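Local atomic coordinates of SAM-dependent O-methyltransferase (Thermotoga maritima, PDB entry 1O54), a protein that probably methylates N1 of adenosine 58 in tRNA, using S-adenosyl-L-methionine as the methyl donor, and works as a tetramer built from two dimers. Residues 24-29 with 38-43; 137-142 with 165-170; 230-235 with 268-273; 236-241 with 261-266. All blocks are in the same frame, centred on the assembly; numbering follows the deposited sequence.

Contact 1. Residues 24-29 with 38-43; sequences DRVLLS and VDLEKD
Val26 and Val38 form a hydrogen-bonded pair in the antiparallel hairpin of strands 25-30 and 35-39, and their CG2 methyls meet at 3.5 Å, tighter than usual van der Waals contact. Each of these methyls sits between the backbone N and the carbonyl carbon of its own residue. Leu40, just past the strand, crosses Val26 at about a right angle and presses its CD1 on Val26 CG1, again at 3.5 Å. Leu20 packs on both Val26 and Leu40, so branched aliphatic residues suit this buried face. The backbone bond from Leu40 N to Asp24 O, 2.8 Å long, carries the pairing one step beyond the strand.

The other face is looser and more open to solvent. Here Arg25 and Asp39 lie side by side, pointing the same way, with Arg25 NE 3.7 Å from Asp39 OD1. The oxygen stands well out of the guanidinium plane, so this long salt bridge joins charges without a directed N-H. Arg25 NH1 has a second acidic partner, Glu85. An alanine in place of Arg25 would probably leave Asp39 and Glu85 without their shared positive charge. The chemistry thus implies a hairpin held by backbone bonds and close-set methyls, to which the Arg25-Asp39 pair adds only a long, undirected attraction between charges.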
loop_
_atom_site.group_PDB
_atom_site.type_symbol
_atom_site.label_atom_id
_atom_site.label_comp_id
_atom_site.label_asym_id
_atom_site.label_seq_id
_atom_site.Cartn_x
_atom_site.Cartn_y
_atom_site.Cartn_z
ATOM N N ASP A 24 27.085 25.756 -15.895
ATOM C CA ASP A 24 25.740 25.174 -15.867
ATOM C C ASP A 24 25.781 23.760 -15.286
ATOM O O ASP A 24 26.755 23.064 -15.418
ATOM C CB ASP A 24 25.141 25.093 -17.280
ATOM C CG ASP A 24 24.603 26.433 -17.789
ATOM O OD1 ASP A 24 24.539 27.423 -17.026
ATOM O OD2 ASP A 24 24.198 26.557 -18.979
ATOM N N ARG A 25 24.696 23.348 -14.654
ATOM C CA ARG A 25 24.548 21.950 -14.237
ATOM C C ARG A 25 23.938 21.112 -15.369
ATOM O O ARG A 25 23.015 21.543 -16.039
ATOM C CB ARG A 25 23.668 21.881 -12.991
ATOM C CG ARG A 25 24.151 22.835 -11.902
ATOM C CD ARG A 25 23.859 22.389 -10.492
ATOM N NE ARG A 25 24.383 21.042 -10.232
ATOM C CZ ARG A 25 24.341 20.455 -9.040
ATOM N NH1 ARG A 25 23.822 21.096 -7.990
ATOM N NH2 ARG A 25 24.814 19.225 -8.891
ATOM N N VAL A 26 24.493 19.939 -15.606
ATOM C CA VAL A 26 23.942 19.014 -16.582
ATOM C C VAL A 26 23.780 17.667 -15.930
ATOM O O VAL A 26 24.485 17.327 -14.961
ATOM C CB VAL A 26 24.868 18.818 -17.816
ATOM C CG1 VAL A 26 24.933 20.077 -18.607
ATOM C CG2 VAL A 26 26.224 18.380 -17.391
ATOM N N LEU A 27 22.901 16.886 -16.506
ATOM C CA LEU A 27 22.686 15.535 -16.089
ATOM C C LEU A 27 22.996 14.639 -17.270
ATOM O O LEU A 27 22.367 14.771 -18.326
ATOM C CB LEU A 27 21.238 15.354 -15.673
ATOM C CG LEU A 27 20.824 13.945 -15.302
ATOM C CD1 LEU A 27 21.600 13.456 -14.128
ATOM C CD2 LEU A 27 19.365 13.950 -14.995
ATOM N N LEU A 28 23.980 13.755 -17.117
ATOM C CA LEU A 28 24.335 12.819 -18.171
ATOM C C LEU A 28 23.729 11.443 -17.855
ATOM O O LEU A 28 24.013 10.869 -16.794
ATOM C CB LEU A 28 25.852 12.710 -18.304
ATOM C CG LEU A 28 26.554 14.061 -18.447
ATOM C CD1 LEU A 28 28.064 13.914 -18.494
ATOM C CD2 LEU A 28 26.046 14.808 -19.691
ATOM N N SER A 29 22.912 10.921 -18.767
ATOM C CA SER A 29 22.115 9.729 -18.490
ATOM C C SER A 29 22.484 8.599 -19.453
ATOM O O SER A 29 22.445 8.784 -20.661
ATOM C CB SER A 29 20.641 10.093 -18.611
ATOM O OG SER A 29 19.820 8.987 -18.311
ATOM N N VAL A 38 26.604 16.974 -12.897
ATOM C CA VAL A 38 27.883 17.677 -12.833
ATOM C C VAL A 38 27.792 19.136 -13.242
ATOM O O VAL A 38 26.910 19.542 -14.013
ATOM C CB VAL A 38 28.924 16.985 -13.716
ATOM C CG1 VAL A 38 29.113 15.560 -13.284
ATOM C CG2 VAL A 38 28.512 17.023 -15.174
ATOM N N ASP A 39 28.732 19.911 -12.715
ATOM C CA ASP A 39 28.938 21.296 -13.119
ATOM C C ASP A 39 29.800 21.297 -14.365
ATOM O O ASP A 39 30.891 20.717 -14.375
ATOM C CB ASP A 39 29.669 22.079 -12.029
ATOM C CG ASP A 39 29.029 21.910 -10.684
ATOM O OD1 ASP A 39 27.824 22.215 -10.569
ATOM O OD2 ASP A 39 29.665 21.457 -9.698
ATOM N N LEU A 40 29.328 21.965 -15.406
ATOM C CA LEU A 40 30.082 22.069 -16.639
ATOM C C LEU A 40 31.214 23.067 -16.481
ATOM O O LEU A 40 31.000 24.218 -16.146
ATOM C CB LEU A 40 29.189 22.522 -17.791
ATOM C CG LEU A 40 28.300 21.466 -18.426
ATOM C CD1 LEU A 40 27.583 22.140 -19.588
ATOM C CD2 LEU A 40 29.136 20.268 -18.924
ATOM N N GLU A 41 32.421 22.612 -16.727
ATOM C CA GLU A 41 33.565 23.492 -16.721
ATOM C C GLU A 41 34.508 23.037 -17.824
ATOM O O GLU A 41 34.635 21.838 -18.095
ATOM C CB GLU A 41 34.234 23.492 -15.341
ATOM C CG GLU A 41 33.340 23.923 -14.166
ATOM C CD GLU A 41 32.870 25.392 -14.198
ATOM O OE1 GLU A 41 33.363 26.205 -15.025
ATOM O OE2 GLU A 41 31.985 25.744 -13.371
ATOM N N LYS A 42 35.136 24.006 -18.479
ATOM C CA LYS A 42 36.058 23.739 -19.582
ATOM C C LYS A 42 37.203 22.874 -19.096
ATOM O O LYS A 42 37.663 23.049 -17.977
ATOM C CB LYS A 42 36.557 25.062 -20.193
ATOM C CG LYS A 42 35.515 25.736 -21.124
ATOM C CD LYS A 42 35.412 27.267 -20.965
ATOM C CE LYS A 42 36.560 27.985 -21.651
ATOM N NZ LYS A 42 36.389 29.475 -21.665
ATOM N N ASP A 43 37.594 21.896 -19.906
ATOM C CA ASP A 43 38.745 21.025 -19.627
ATOM C C ASP A 43 38.590 20.078 -18.437
ATOM O O ASP A 43 39.580 19.521 -17.956
ATOM C CB ASP A 43 40.029 21.861 -19.477
ATOM C CG ASP A 43 40.309 22.717 -20.701
ATOM O OD1 ASP A 43 40.171 22.201 -21.839
ATOM O OD2 ASP A 43 40.699 23.904 -20.619
#

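Contact 2. Residues 137-142 with 165-170; sequences SGKVFA and RVTIKV
Lys139 and Thr167 cross at about a right angle over two parallel strands, 139-143 and 166-169, which helix 147-159 connects into a beta-alpha-beta unit of the Rossmann-like methyltransferase fold. Lys139 CG is anti to the backbone N (chi1 -167°), and two further bends fold the chain back across its neighbour, with CD 3.3 Å from Arg165 O. The ammonium NZ donates to a water at 3.0 Å, which also bonds Thr167 OG1, and to Glu164 O. Lys139 CG also lies over one face of the Phe141 ring, toward the rim. That ring runs alongside Thr167 and points the same way, CD1 4.2 Å from Thr167 CB. An alanine in place of Lys139 would probably leave Glu164 O and the water without this donor and uncover part of the Phe141 ring.

The other face carries Val140, Ala142, Val166 and Ile168; helix 125-134 packs on the two valines, helix 147-159 on Val166 and Ile168, and Val121 on Ala142. Small Ala142 sets its CB 3.8 Å from Val166 CG1. The side chain of Ile168 lies about 5 Å from that of Glu144, predicted to bind S-adenosyl-L-methionine. In the last rung, Ala142 O accepts Lys169 N at 2.8 Å while the CA of Ile168 comes within 3.3 Å of that same oxygen.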
loop_
_atom_site.group_PDB
_atom_site.type_symbol
_atom_site.label_atom_id
_atom_site.label_comp_id
_atom_site.label_asym_id
_atom_site.label_seq_id
_atom_site.Cartn_x
_atom_site.Cartn_y
_atom_site.Cartn_z
ATOM N N SER A 137 6.167 36.987 -7.206
ATOM C CA SER A 137 5.593 38.027 -6.326
ATOM C C SER A 137 5.400 37.634 -4.844
ATOM O O SER A 137 5.069 38.483 -4.000
ATOM C CB SER A 137 4.255 38.536 -6.914
ATOM O OG SER A 137 3.193 37.583 -6.756
ATOM N N GLY A 138 5.561 36.355 -4.549
ATOM C CA GLY A 138 5.436 35.838 -3.198
ATOM C C GLY A 138 6.779 35.806 -2.488
ATOM O O GLY A 138 7.809 36.254 -3.023
ATOM N N LYS A 139 6.784 35.228 -1.294
ATOM C CA LYS A 139 8.004 35.126 -0.518
ATOM C C LYS A 139 7.926 33.977 0.469
ATOM O O LYS A 139 6.863 33.769 1.098
ATOM C CB LYS A 139 8.239 36.400 0.267
ATOM C CG LYS A 139 9.641 36.532 0.865
ATOM C CD LYS A 139 10.735 36.621 -0.216
ATOM C CE LYS A 139 10.787 37.989 -0.881
ATOM N NZ LYS A 139 12.000 38.221 -1.732
ATOM N N VAL A 140 9.047 33.270 0.610
ATOM C CA VAL A 140 9.239 32.269 1.656
ATOM C C VAL A 140 10.176 32.843 2.708
ATOM O O VAL A 140 11.294 33.255 2.401
ATOM C CB VAL A 140 9.794 30.946 1.095
ATOM C CG1 VAL A 140 9.908 29.890 2.194
ATOM C CG2 VAL A 140 8.883 30.457 -0.036
ATOM N N PHE A 141 9.688 32.878 3.947
ATOM C CA PHE A 141 10.511 33.297 5.106
ATOM C C PHE A 141 10.988 32.004 5.742
ATOM O O PHE A 141 10.215 31.259 6.371
ATOM C CB PHE A 141 9.678 34.150 6.057
ATOM C CG PHE A 141 9.064 35.335 5.382
ATOM C CD1 PHE A 141 9.798 36.477 5.171
ATOM C CD2 PHE A 141 7.752 35.281 4.917
ATOM C CE1 PHE A 141 9.245 37.573 4.539
ATOM C CE2 PHE A 141 7.202 36.359 4.261
ATOM C CZ PHE A 141 7.933 37.492 4.052
ATOM N N ALA A 142 12.259 31.729 5.522
ATOM C CA ALA A 142 12.859 30.452 5.891
ATOM C C ALA A 142 13.748 30.593 7.111
ATOM O O ALA A 142 14.856 31.155 7.029
ATOM C CB ALA A 142 13.641 29.900 4.690
ATOM N N ARG A 165 13.386 34.485 -4.115
ATOM C CA ARG A 165 12.062 34.266 -3.534
ATOM C C ARG A 165 12.093 33.820 -2.076
ATOM O O ARG A 165 11.034 33.634 -1.469
ATOM C CB ARG A 165 11.314 33.206 -4.344
ATOM C CG ARG A 165 11.148 33.522 -5.811
ATOM C CD ARG A 165 10.419 32.450 -6.530
ATOM N NE ARG A 165 10.235 32.787 -7.940
ATOM C CZ ARG A 165 9.380 32.167 -8.740
ATOM N NH1 ARG A 165 8.642 31.159 -8.283
ATOM N NH2 ARG A 165 9.268 32.577 -9.995
ATOM N N VAL A 166 13.283 33.732 -1.487
ATOM C CA VAL A 166 13.447 33.178 -0.160
ATOM C C VAL A 166 14.299 34.104 0.680
ATOM O O VAL A 166 15.398 34.490 0.282
ATOM C CB VAL A 166 14.107 31.778 -0.186
ATOM C CG1 VAL A 166 14.195 31.178 1.195
ATOM C CG2 VAL A 166 13.313 30.850 -1.123
ATOM N N THR A 167 13.758 34.491 1.829
ATOM C CA THR A 167 14.488 35.240 2.843
ATOM C C THR A 167 14.911 34.255 3.922
ATOM O O THR A 167 14.109 33.843 4.763
ATOM C CB THR A 167 13.598 36.355 3.421
ATOM O OG1 THR A 167 13.205 37.255 2.374
ATOM C CG2 THR A 167 14.336 37.211 4.446
ATOM N N ILE A 168 16.175 33.871 3.903
ATOM C CA ILE A 168 16.723 32.962 4.915
ATOM C C ILE A 168 17.113 33.737 6.148
ATOM O O ILE A 168 17.943 34.668 6.050
ATOM C CB ILE A 168 17.952 32.194 4.366
ATOM C CG1 ILE A 168 17.557 31.362 3.148
ATOM C CG2 ILE A 168 18.519 31.272 5.431
ATOM C CD1 ILE A 168 18.726 30.904 2.304
ATOM N N LYS A 169 16.506 33.372 7.294
ATOM C CA LYS A 169 16.670 34.076 8.545
ATOM C C LYS A 169 17.338 33.165 9.557
ATOM O O LYS A 169 16.786 32.104 9.907
ATOM C CB LYS A 169 15.298 34.577 9.039
ATOM C CG LYS A 169 14.650 35.510 8.022
ATOM C CD LYS A 169 13.233 35.980 8.414
ATOM C CE LYS A 169 13.216 36.793 9.657
ATOM N NZ LYS A 169 12.043 37.742 9.665
ATOM N N VAL A 170 18.549 33.534 10.004
ATOM C CA VAL A 170 19.251 32.684 10.921
ATOM C C VAL A 170 18.788 33.096 12.288
ATOM O O VAL A 170 19.402 33.917 12.949
ATOM C CB VAL A 170 20.779 32.772 10.791
ATOM C CG1 VAL A 170 21.431 31.802 11.755
ATOM C CG2 VAL A 170 21.197 32.488 9.357
HETATM O O HOH W 1 14.452 37.986 -0.029
#

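Contact 3. Residues 230-235 with 268-273; sequences PFIRIE and TKVCRR
The Phe231 ring meets Thr268 at its edge, where Thr268 O lies near the ring plane, 3.6 Å from CD2. This is the antiparallel pairing of strands 231-232 and 263-269, the latter being the reversed last strand of the class I methyltransferase sheet. Farther along the rim, CE2 of Phe231 approaches Lys269 CB. The ring also packs edge-to-face with Trp200, whose indole in turn forms a cation-pi pair with Lys269. A long lysine suits this buried place because its NZ donates hydrogen bonds to two backbone oxygens, those of Trp200 and Leu203.

The puckered Pro230 ring is crossed at about a right angle by the Arg273 side chain, Pro230 CG to Arg273 CG 4.0 Å. Val270 N bonds to Pro230 O at 3.0 Å from above the carbonyl plane, and that oxygen also accepts Trp200 NE1. On the face away from Phe231, Ile232 and Val270 cross at about a right angle. Ile232 CG1 stands between its backbone N and carbonyl carbon (chi1 65°), and CD1 reaches Val270 CG1 at 3.7 Å. Tyr76 of the second subunit packs on Ile232.

At Arg233 the chain turns a corner, and the guanidinium forms salt bridges with Glu35 and Asp84 of that subunit. Thr268 OG1 meets two waters, one at 2.7 Å that donates to Arg233 O, the other at 2.8 Å and weakly bonded by Arg233 NH1.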
loop_
_atom_site.group_PDB
_atom_site.type_symbol
_atom_site.label_atom_id
_atom_site.label_comp_id
_atom_site.label_asym_id
_atom_site.label_seq_id
_atom_site.Cartn_x
_atom_site.Cartn_y
_atom_site.Cartn_z
ATOM N N PRO A 230 -6.930 26.814 18.334
ATOM C CA PRO A 230 -7.978 27.010 17.330
ATOM C C PRO A 230 -7.538 26.609 15.896
ATOM O O PRO A 230 -7.183 27.452 15.061
ATOM C CB PRO A 230 -8.321 28.500 17.465
ATOM C CG PRO A 230 -7.734 28.923 18.746
ATOM C CD PRO A 230 -6.463 28.111 18.838
ATOM N N PHE A 231 -7.641 25.309 15.673
ATOM C CA PHE A 231 -7.337 24.654 14.395
ATOM C C PHE A 231 -8.500 23.733 14.064
ATOM O O PHE A 231 -9.057 23.039 14.972
ATOM C CB PHE A 231 -6.091 23.808 14.523
ATOM C CG PHE A 231 -4.782 24.571 14.398
ATOM C CD1 PHE A 231 -3.910 24.679 15.491
ATOM C CD2 PHE A 231 -4.421 25.156 13.197
ATOM C CE1 PHE A 231 -2.702 25.347 15.360
ATOM C CE2 PHE A 231 -3.212 25.817 13.071
ATOM C CZ PHE A 231 -2.348 25.893 14.145
ATOM N N ILE A 232 -8.883 23.716 12.788
ATOM C CA ILE A 232 -9.916 22.807 12.295
ATOM C C ILE A 232 -9.375 22.069 11.085
ATOM O O ILE A 232 -8.229 22.337 10.636
ATOM C CB ILE A 232 -11.231 23.579 11.977
ATOM C CG1 ILE A 232 -10.994 24.556 10.820
ATOM C CG2 ILE A 232 -11.747 24.289 13.249
ATOM C CD1 ILE A 232 -12.293 25.077 10.231
ATOM N N ARG A 233 -10.206 21.156 10.525
ATOM C CA ARG A 233 -9.830 20.397 9.320
ATOM C C ARG A 233 -8.458 19.739 9.543
ATOM O O ARG A 233 -7.584 19.747 8.672
ATOM C CB ARG A 233 -9.848 21.289 8.069
ATOM C CG ARG A 233 -11.216 21.893 7.751
ATOM C CD ARG A 233 -11.196 22.727 6.469
ATOM N NE ARG A 233 -11.438 21.908 5.293
ATOM C CZ ARG A 233 -11.289 22.305 4.039
ATOM N NH1 ARG A 233 -10.884 23.523 3.749
ATOM N NH2 ARG A 233 -11.564 21.476 3.065
ATOM N N ILE A 234 -8.289 19.116 10.703
ATOM C CA ILE A 234 -7.009 18.432 10.992
ATOM C C ILE A 234 -7.040 17.091 10.289
ATOM O O ILE A 234 -7.995 16.277 10.464
ATOM C CB ILE A 234 -6.795 18.247 12.523
ATOM C CG1 ILE A 234 -6.694 19.599 13.203
ATOM C CG2 ILE A 234 -5.506 17.457 12.790
ATOM C CD1 ILE A 234 -6.857 19.553 14.668
ATOM N N GLU A 235 -5.999 16.837 9.512
ATOM C CA GLU A 235 -5.852 15.585 8.765
ATOM C C GLU A 235 -4.436 15.037 8.863
ATOM O O GLU A 235 -3.487 15.780 9.028
ATOM C CB GLU A 235 -6.156 15.797 7.310
ATOM C CG GLU A 235 -7.570 16.323 7.032
ATOM C CD GLU A 235 -7.990 16.248 5.571
ATOM O OE1 GLU A 235 -7.157 15.981 4.663
ATOM O OE2 GLU A 235 -9.197 16.529 5.327
ATOM N N THR A 268 -5.997 23.851 9.624
ATOM C CA THR A 268 -6.372 25.194 9.195
ATOM C C THR A 268 -6.623 26.058 10.407
ATOM O O THR A 268 -7.408 25.662 11.262
ATOM C CB THR A 268 -7.641 25.080 8.342
ATOM O OG1 THR A 268 -7.341 24.341 7.135
ATOM C CG2 THR A 268 -8.132 26.452 7.905
ATOM N N LYS A 269 -5.980 27.218 10.459
ATOM C CA LYS A 269 -6.159 28.162 11.545
ATOM C C LYS A 269 -7.497 28.856 11.480
ATOM O O LYS A 269 -7.898 29.385 10.435
ATOM C CB LYS A 269 -5.060 29.218 11.515
ATOM C CG LYS A 269 -5.101 30.213 12.718
ATOM C CD LYS A 269 -4.819 31.538 12.321
ATOM C CE LYS A 269 -5.084 32.594 13.360
ATOM N NZ LYS A 269 -3.814 33.216 13.763
ATOM N N VAL A 270 -8.161 28.913 12.624
ATOM C CA VAL A 270 -9.317 29.785 12.810
ATOM C C VAL A 270 -9.032 30.740 13.964
ATOM O O VAL A 270 -8.088 30.536 14.737
ATOM C CB VAL A 270 -10.584 28.987 13.027
ATOM C CG1 VAL A 270 -10.899 28.191 11.756
ATOM C CG2 VAL A 270 -10.485 28.067 14.277
ATOM N N CYS A 271 -9.828 31.792 14.075
ATOM C CA CYS A 271 -9.536 32.841 15.052
ATOM C C CYS A 271 -9.808 32.403 16.486
ATOM O O CYS A 271 -9.081 32.785 17.394
ATOM C CB CYS A 271 -10.318 34.113 14.722
ATOM S SG CYS A 271 -9.746 34.772 13.134
ATOM N N ARG A 272 -10.837 31.593 16.684
ATOM C CA ARG A 272 -11.191 31.190 18.042
ATOM C C ARG A 272 -12.091 29.980 18.020
ATOM O O ARG A 272 -12.702 29.655 17.007
ATOM C CB ARG A 272 -11.833 32.352 18.820
ATOM C CG ARG A 272 -12.851 33.142 18.033
ATOM C CD ARG A 272 -13.448 34.343 18.765
ATOM N NE ARG A 272 -14.745 34.678 18.184
ATOM C CZ ARG A 272 -15.542 35.670 18.599
ATOM N NH1 ARG A 272 -15.198 36.452 19.620
ATOM N NH2 ARG A 272 -16.707 35.865 17.985
ATOM N N ARG A 273 -12.161 29.327 19.168
ATOM C CA ARG A 273 -12.899 28.081 19.315
ATOM C C ARG A 273 -14.381 28.402 19.514
ATOM O O ARG A 273 -15.251 27.681 19.033
ATOM C CB ARG A 273 -12.359 27.268 20.508
ATOM C CG ARG A 273 -10.863 27.502 20.825
ATOM C CD ARG A 273 -10.005 26.259 20.941
ATOM N NE ARG A 273 -10.714 25.123 21.537
ATOM C CZ ARG A 273 -10.451 23.840 21.273
ATOM N NH1 ARG A 273 -9.493 23.495 20.406
ATOM N NH2 ARG A 273 -11.169 22.887 21.870
HETATM O O HOH W 2 -6.506 21.772 7.127
HETATM O O HOH W 3 -8.718 25.152 4.864
#

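Contact 4. Residues 236-241 with 261-266; sequences VWESLF and TAYMIF
Trp237 and Phe266 cross at about a right angle, with Trp237 CD1 3.9 Å from Phe266 CE1. The planes of the five-membered indole ring and the phenyl ring are inclined at 68°, an oblique pairing. Met264 shares this face. The bend at its last torsion (chi3 -78°) turns CE back against the neighbouring strand, 4.1 Å from Trp237 CB, a place that suits a flexible unbranched chain. On the other face Val236 and Ile265 lie side by side, CG2 to CG1 4.1 Å.

Two backbone bonds set this register: Trp237 N to Met264 O at 2.8 Å and Met264 N to Trp237 O at 2.9 Å. Beyond them the strands diverge and water fills in. One molecule accepts from Ser239 N and donates to Ala262 O at 2.7 Å; another joins Ser239 O to Thr261 N. A third links Glu238 OE1 to Tyr263 OH; the two side chains run alongside each other.

Farther out, Glu235 OE1 accepts a hydrogen bond from Trp237 NE1, and Met107 of helix 98-107 packs on both Trp237 and Phe266. Strand 234-245 continues the sheet by antiparallel pairing with a strand of the second subunit. Glu238 OE2 meets Arg242 and Tyr244 of that subunit, and OE1 meets Arg242 of the third. Ala262 lies about 7 Å, side chain to side chain, from Asp188, predicted to bind S-adenosyl-L-methionine. With two arginines converging on it, Glu238 is likely to stay ionised, so that an apolar pairing within one chain borders a charged junction between chains.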
loop_
_atom_site.group_PDB
_atom_site.type_symbol
_atom_site.label_atom_id
_atom_site.label_comp_id
_atom_site.label_asym_id
_atom_site.label_seq_id
_atom_site.Cartn_x
_atom_site.Cartn_y
_atom_site.Cartn_z
ATOM N N VAL A 236 -4.335 13.716 8.785
ATOM C CA VAL A 236 -3.049 13.029 8.810
ATOM C C VAL A 236 -3.010 12.069 7.611
ATOM O O VAL A 236 -3.921 11.246 7.450
ATOM C CB VAL A 236 -2.878 12.230 10.125
ATOM C CG1 VAL A 236 -1.591 11.421 10.109
ATOM C CG2 VAL A 236 -2.963 13.106 11.345
ATOM N N TRP A 237 -1.961 12.170 6.808
ATOM C CA TRP A 237 -1.806 11.399 5.571
ATOM C C TRP A 237 -0.451 10.695 5.533
ATOM O O TRP A 237 0.562 11.219 6.022
ATOM C CB TRP A 237 -1.922 12.325 4.349
ATOM C CG TRP A 237 -3.292 12.786 4.115
ATOM C CD1 TRP A 237 -3.882 13.952 4.568
ATOM C CD2 TRP A 237 -4.296 12.105 3.355
ATOM N NE1 TRP A 237 -5.199 14.007 4.143
ATOM C CE2 TRP A 237 -5.465 12.895 3.391
ATOM C CE3 TRP A 237 -4.328 10.903 2.645
ATOM C CZ2 TRP A 237 -6.652 12.519 2.734
ATOM C CZ3 TRP A 237 -5.495 10.538 1.979
ATOM C CH2 TRP A 237 -6.644 11.320 2.054
ATOM N N GLU A 238 -0.432 9.518 4.917
ATOM C CA GLU A 238 0.800 8.929 4.463
ATOM C C GLU A 238 0.609 8.469 3.022
ATOM O O GLU A 238 -0.531 8.165 2.606
ATOM C CB GLU A 238 1.233 7.738 5.334
ATOM C CG GLU A 238 0.515 6.469 5.012
ATOM C CD GLU A 238 0.917 5.292 5.922
ATOM O OE1 GLU A 238 2.113 5.061 6.194
ATOM O OE2 GLU A 238 -0.002 4.591 6.291
ATOM N N SER A 239 1.689 8.406 2.278
ATOM C CA SER A 239 1.608 7.883 0.919
ATOM C C SER A 239 2.666 6.809 0.686
ATOM O O SER A 239 3.784 6.866 1.280
ATOM C CB SER A 239 1.810 8.995 -0.096
ATOM O OG SER A 239 3.117 9.507 -0.036
ATOM N N LEU A 240 2.311 5.835 -0.167
ATOM C CA LEU A 240 3.214 4.828 -0.672
ATOM C C LEU A 240 3.235 4.984 -2.173
ATOM O O LEU A 240 2.180 4.934 -2.815
ATOM C CB LEU A 240 2.754 3.394 -0.325
ATOM N N PHE A 241 4.424 5.164 -2.717
ATOM C CA PHE A 241 4.626 5.250 -4.160
ATOM C C PHE A 241 5.343 4.004 -4.637
ATOM O O PHE A 241 6.352 3.600 -4.062
ATOM C CB PHE A 241 5.431 6.481 -4.523
ATOM C CG PHE A 241 4.634 7.731 -4.608
ATOM C CD1 PHE A 241 4.014 8.254 -3.488
ATOM C CD2 PHE A 241 4.479 8.381 -5.811
ATOM C CE1 PHE A 241 3.293 9.422 -3.542
ATOM C CE2 PHE A 241 3.771 9.545 -5.897
ATOM C CZ PHE A 241 3.143 10.069 -4.768
ATOM N N THR A 261 8.487 7.562 4.355
ATOM C CA THR A 261 9.244 8.798 4.492
ATOM C C THR A 261 8.769 9.543 5.754
ATOM O O THR A 261 9.546 9.700 6.728
ATOM C CB THR A 261 9.061 9.696 3.267
ATOM O OG1 THR A 261 7.673 9.797 2.910
ATOM C CG2 THR A 261 9.734 9.083 2.070
ATOM N N ALA A 262 7.486 9.910 5.764
ATOM C CA ALA A 262 6.943 10.756 6.821
ATOM C C ALA A 262 5.410 10.718 6.898
ATOM O O ALA A 262 4.734 10.594 5.886
ATOM C CB ALA A 262 7.405 12.216 6.596
ATOM N N TYR A 263 4.879 10.858 8.113
ATOM C CA TYR A 263 3.464 11.138 8.341
ATOM C C TYR A 263 3.306 12.636 8.138
ATOM O O TYR A 263 4.107 13.400 8.646
ATOM C CB TYR A 263 3.041 10.748 9.744
ATOM C CG TYR A 263 3.216 9.256 9.982
ATOM C CD1 TYR A 263 4.321 8.754 10.632
ATOM C CD2 TYR A 263 2.289 8.352 9.467
ATOM C CE1 TYR A 263 4.472 7.387 10.829
ATOM C CE2 TYR A 263 2.447 6.970 9.647
ATOM C CZ TYR A 263 3.528 6.509 10.334
ATOM O OH TYR A 263 3.726 5.152 10.558
ATOM N N MET A 264 2.313 13.030 7.357
ATOM C CA MET A 264 2.042 14.427 7.089
ATOM C C MET A 264 0.795 14.870 7.831
ATOM O O MET A 264 -0.260 14.230 7.691
ATOM C CB MET A 264 1.817 14.615 5.607
ATOM C CG MET A 264 3.018 14.207 4.793
ATOM S SD MET A 264 2.770 14.190 3.001
ATOM C CE MET A 264 1.843 12.626 2.770
ATOM N N ILE A 265 0.891 15.969 8.566
ATOM C CA ILE A 265 -0.227 16.468 9.350
ATOM C C ILE A 265 -0.584 17.849 8.882
ATOM O O ILE A 265 0.307 18.679 8.736
ATOM C CB ILE A 265 0.138 16.515 10.846
ATOM C CG1 ILE A 265 0.629 15.135 11.367
ATOM C CG2 ILE A 265 -1.045 16.988 11.663
ATOM C CD1 ILE A 265 1.257 15.194 12.735
ATOM N N PHE A 266 -1.879 18.091 8.663
ATOM C CA PHE A 266 -2.364 19.380 8.176
ATOM C C PHE A 266 -3.427 19.915 9.107
ATOM O O PHE A 266 -4.149 19.149 9.734
ATOM C CB PHE A 266 -3.001 19.141 6.802
ATOM C CG PHE A 266 -2.046 18.565 5.780
ATOM C CD1 PHE A 266 -1.932 17.197 5.638
ATOM C CD2 PHE A 266 -1.266 19.366 5.002
ATOM C CE1 PHE A 266 -1.025 16.634 4.707
ATOM C CE2 PHE A 266 -0.377 18.817 4.061
ATOM C CZ PHE A 266 -0.261 17.448 3.943
HETATM O O HOH W 4 2.549 3.787 8.757
HETATM O O HOH W 5 4.163 9.945 3.344
HETATM O O HOH W 6 5.649 7.496 3.785
#

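From the N terminus, contact 1 comes first and closes a short hairpin loop in the small antiparallel sheet. Contact 2 follows in series and closes the helix-bearing loop of a beta-alpha-beta unit in the large mixed sheet, its nearest atoms about 15 Å from contact 1. Contact 3 then closes the longest loop, tying strand 231-232 to the far end of strand 263-269. Contact 4 nests inside that loop on the continuing strand 234-245, and the two touch where Glu235 O meets Phe266 N at 2.8 Å, a probable hydrogen bond. Contacts 1 and 3, with centres about 48 Å apart, lie on opposite sides of the chain's centre, yet both reach the second subunit, as does contact 4.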